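Local coordinates for protein lovastatin nonaketide synthase, polyketide synthase component (Aspergillus terreus, PDB 7CPX) that builds the dihydromonacolin L nonaketide from malonyl-CoA, together with LovC, as an iterative multidomain polyketide synthase of lovastatin biosynthesis, at residues A[1864-1869]-A[1917-1922]. The protein carries 2 engineered substitutions. Residues are numbered along the deposited sequence; the frame is centred on the assembly and turned at random.
Sequences QQMETK and HVRPDY
Gln-1865 OE1 sits at the edge of the Arg-1919 guanidinium, near its plane, and accepts a doubtfully short hydrogen bond from NE. The amide and guanidinium planes are turned 42° apart. Also at the guanidinium edge, in plane, lies Asp-1921 OD2, 3.4 Å from Arg-1919 NH1 in a salt bridge whose hydrogen bond is weak, while Arg-1919 CZ lies in plane at the edge of the Tyr-1922 ring, whose OH takes a weak bond from NH2. A bend at chi3 (-78°) places Arg-1919 NE beside the glutamine, and Met-1866 SD meets Arg-1919 CD at 3.6 Å. Next to this cluster the start of strand 1869-1883 pairs antiparallel with the end of strand 1915-1918: Lys-1869 and Val-1918 form a hydrogen-bonded pair, each N to the other's O at 2.9 Å. The curled sheet, with a five-stranded parallel sheet inserted between its strands in the chain, is consistent with the inactive enoylreductase-like region of such synthases. The loop ahead of the pair contains an inverse gamma turn centred on Gln-1865, whose O accepts a bond from Thr-1868 OG1. Thr-1868 CG2 packs on His-1917 CB, 3.6 Å away. The Lys-1869 side chain crosses Pro-1920 at about a right angle, CG to CG 3.8 Å, and NZ forms a salt bridge with Glu-1898.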
loop_
_atom_site.group_PDB
_atom_site.type_symbol
_atom_site.label_atom_id
_atom_site.label_comp_id
_atom_site.label_asym_id
_atom_site.label_seq_id
_atom_site.Cartn_x
_atom_site.Cartn_y
_atom_site.Cartn_z
ATOM N N GLN A 1864 -41.633 4.028 -48.405
ATOM C CA GLN A 1864 -40.690 2.916 -48.421
ATOM C C GLN A 1864 -40.871 2.050 -47.182
ATOM O O GLN A 1864 -40.783 0.819 -47.257
ATOM C CB GLN A 1864 -39.256 3.435 -48.520
ATOM C CG GLN A 1864 -39.001 4.294 -49.748
ATOM C CD GLN A 1864 -37.539 4.659 -49.916
ATOM O OE1 GLN A 1864 -37.190 5.832 -50.048
ATOM N NE2 GLN A 1864 -36.673 3.650 -49.923
ATOM N N GLN A 1865 -41.121 2.680 -46.035
ATOM C CA GLN A 1865 -41.628 1.983 -44.855
ATOM C C GLN A 1865 -43.154 1.955 -44.950
ATOM O O GLN A 1865 -43.882 2.569 -44.168
ATOM C CB GLN A 1865 -41.144 2.664 -43.582
ATOM C CG GLN A 1865 -39.639 2.887 -43.535
ATOM C CD GLN A 1865 -38.852 1.597 -43.661
ATOM O OE1 GLN A 1865 -39.374 0.510 -43.412
ATOM N NE2 GLN A 1865 -37.588 1.710 -44.053
ATOM N N MET A 1866 -43.625 1.214 -45.950
ATOM C CA MET A 1866 -45.011 1.323 -46.383
ATOM C C MET A 1866 -45.974 0.930 -45.271
ATOM O O MET A 1866 -45.732 -0.014 -44.514
ATOM C CB MET A 1866 -45.247 0.440 -47.608
ATOM C CG MET A 1866 -45.273 -1.055 -47.306
ATOM S SD MET A 1866 -43.788 -1.636 -46.464
ATOM C CE MET A 1866 -42.581 -1.510 -47.780
ATOM N N GLU A 1867 -47.079 1.670 -45.183
ATOM C CA GLU A 1867 -48.208 1.312 -44.328
ATOM C C GLU A 1867 -47.757 1.054 -42.894
ATOM O O GLU A 1867 -48.158 0.080 -42.254
ATOM C CB GLU A 1867 -48.944 0.098 -44.894
ATOM C CG GLU A 1867 -49.401 0.268 -46.333
ATOM C CD GLU A 1867 -50.100 -0.964 -46.872
ATOM O OE1 GLU A 1867 -50.242 -1.947 -46.114
ATOM O OE2 GLU A 1867 -50.505 -0.950 -48.053
ATOM N N THR A 1868 -46.911 1.946 -42.383
ATOM C CA THR A 1868 -46.442 1.813 -41.012
ATOM C C THR A 1868 -47.629 1.886 -40.062
ATOM O O THR A 1868 -48.222 2.953 -39.872
ATOM C CB THR A 1868 -45.419 2.899 -40.678
ATOM O OG1 THR A 1868 -44.333 2.838 -41.611
ATOM C CG2 THR A 1868 -44.882 2.710 -39.268
ATOM N N LYS A 1869 -47.977 0.754 -39.461
ATOM C CA LYS A 1869 -49.132 0.678 -38.582
ATOM C C LYS A 1869 -48.814 1.289 -37.227
ATOM O O LYS A 1869 -47.705 1.135 -36.702
ATOM C CB LYS A 1869 -49.572 -0.773 -38.402
ATOM C CG LYS A 1869 -49.744 -1.546 -39.702
ATOM C CD LYS A 1869 -50.817 -0.944 -40.600
ATOM C CE LYS A 1869 -52.201 -1.063 -39.982
ATOM N NZ LYS A 1869 -53.266 -0.603 -40.913
ATOM N N HIS A 1917 -44.853 2.784 -34.136
ATOM C CA HIS A 1917 -45.104 2.880 -35.571
ATOM C C HIS A 1917 -44.217 1.840 -36.247
ATOM O O HIS A 1917 -43.017 2.064 -36.434
ATOM C CB HIS A 1917 -44.822 4.288 -36.081
ATOM C CG HIS A 1917 -45.482 5.360 -35.274
ATOM N ND1 HIS A 1917 -46.837 5.608 -35.331
ATOM C CD2 HIS A 1917 -44.977 6.245 -34.382
ATOM C CE1 HIS A 1917 -47.136 6.602 -34.514
ATOM N NE2 HIS A 1917 -46.025 7.006 -33.925
ATOM N N VAL A 1918 -44.806 0.702 -36.613
ATOM C CA VAL A 1918 -44.047 -0.450 -37.089
ATOM C C VAL A 1918 -44.674 -0.977 -38.372
ATOM O O VAL A 1918 -45.901 -0.993 -38.514
ATOM C CB VAL A 1918 -43.986 -1.562 -36.024
ATOM C CG1 VAL A 1918 -45.365 -2.153 -35.795
ATOM C CG2 VAL A 1918 -43.002 -2.641 -36.439
ATOM N N ARG A 1919 -43.828 -1.429 -39.295
ATOM C CA ARG A 1919 -44.315 -1.938 -40.565
ATOM C C ARG A 1919 -45.179 -3.179 -40.344
ATOM O O ARG A 1919 -44.977 -3.922 -39.379
ATOM C CB ARG A 1919 -43.149 -2.277 -41.493
ATOM C CG ARG A 1919 -42.769 -1.153 -42.442
ATOM C CD ARG A 1919 -41.724 -1.588 -43.462
ATOM N NE ARG A 1919 -40.377 -1.621 -42.900
ATOM C CZ ARG A 1919 -39.642 -2.714 -42.733
ATOM N NH1 ARG A 1919 -40.079 -3.911 -43.094
ATOM N NH2 ARG A 1919 -38.430 -2.603 -42.197
ATOM N N PRO A 1920 -46.153 -3.430 -41.224
ATOM C CA PRO A 1920 -47.006 -4.616 -41.048
ATOM C C PRO A 1920 -46.239 -5.923 -41.080
ATOM O O PRO A 1920 -46.708 -6.914 -40.506
ATOM C CB PRO A 1920 -47.995 -4.521 -42.220
ATOM C CG PRO A 1920 -47.935 -3.103 -42.673
ATOM C CD PRO A 1920 -46.538 -2.650 -42.412
ATOM N N ASP A 1921 -45.075 -5.961 -41.733
ATOM C CA ASP A 1921 -44.301 -7.194 -41.803
ATOM C C ASP A 1921 -43.907 -7.703 -40.424
ATOM O O ASP A 1921 -43.614 -8.894 -40.275
ATOM C CB ASP A 1921 -43.046 -6.974 -42.650
ATOM C CG ASP A 1921 -43.362 -6.458 -44.038
ATOM O OD1 ASP A 1921 -44.449 -6.779 -44.561
ATOM O OD2 ASP A 1921 -42.523 -5.729 -44.607
ATOM N N TYR A 1922 -43.893 -6.831 -39.417
ATOM C CA TYR A 1922 -43.499 -7.189 -38.060
ATOM C C TYR A 1922 -44.697 -7.253 -37.119
ATOM O O TYR A 1922 -44.550 -7.072 -35.908
ATOM C CB TYR A 1922 -42.471 -6.193 -37.527
ATOM C CG TYR A 1922 -41.230 -6.065 -38.378
ATOM C CD1 TYR A 1922 -40.160 -6.930 -38.212
ATOM C CD2 TYR A 1922 -41.127 -5.074 -39.341
ATOM C CE1 TYR A 1922 -39.023 -6.815 -38.986
ATOM C CE2 TYR A 1922 -39.996 -4.951 -40.118
ATOM C CZ TYR A 1922 -38.946 -5.824 -39.939
ATOM O OH TYR A 1922 -37.816 -5.702 -40.714
#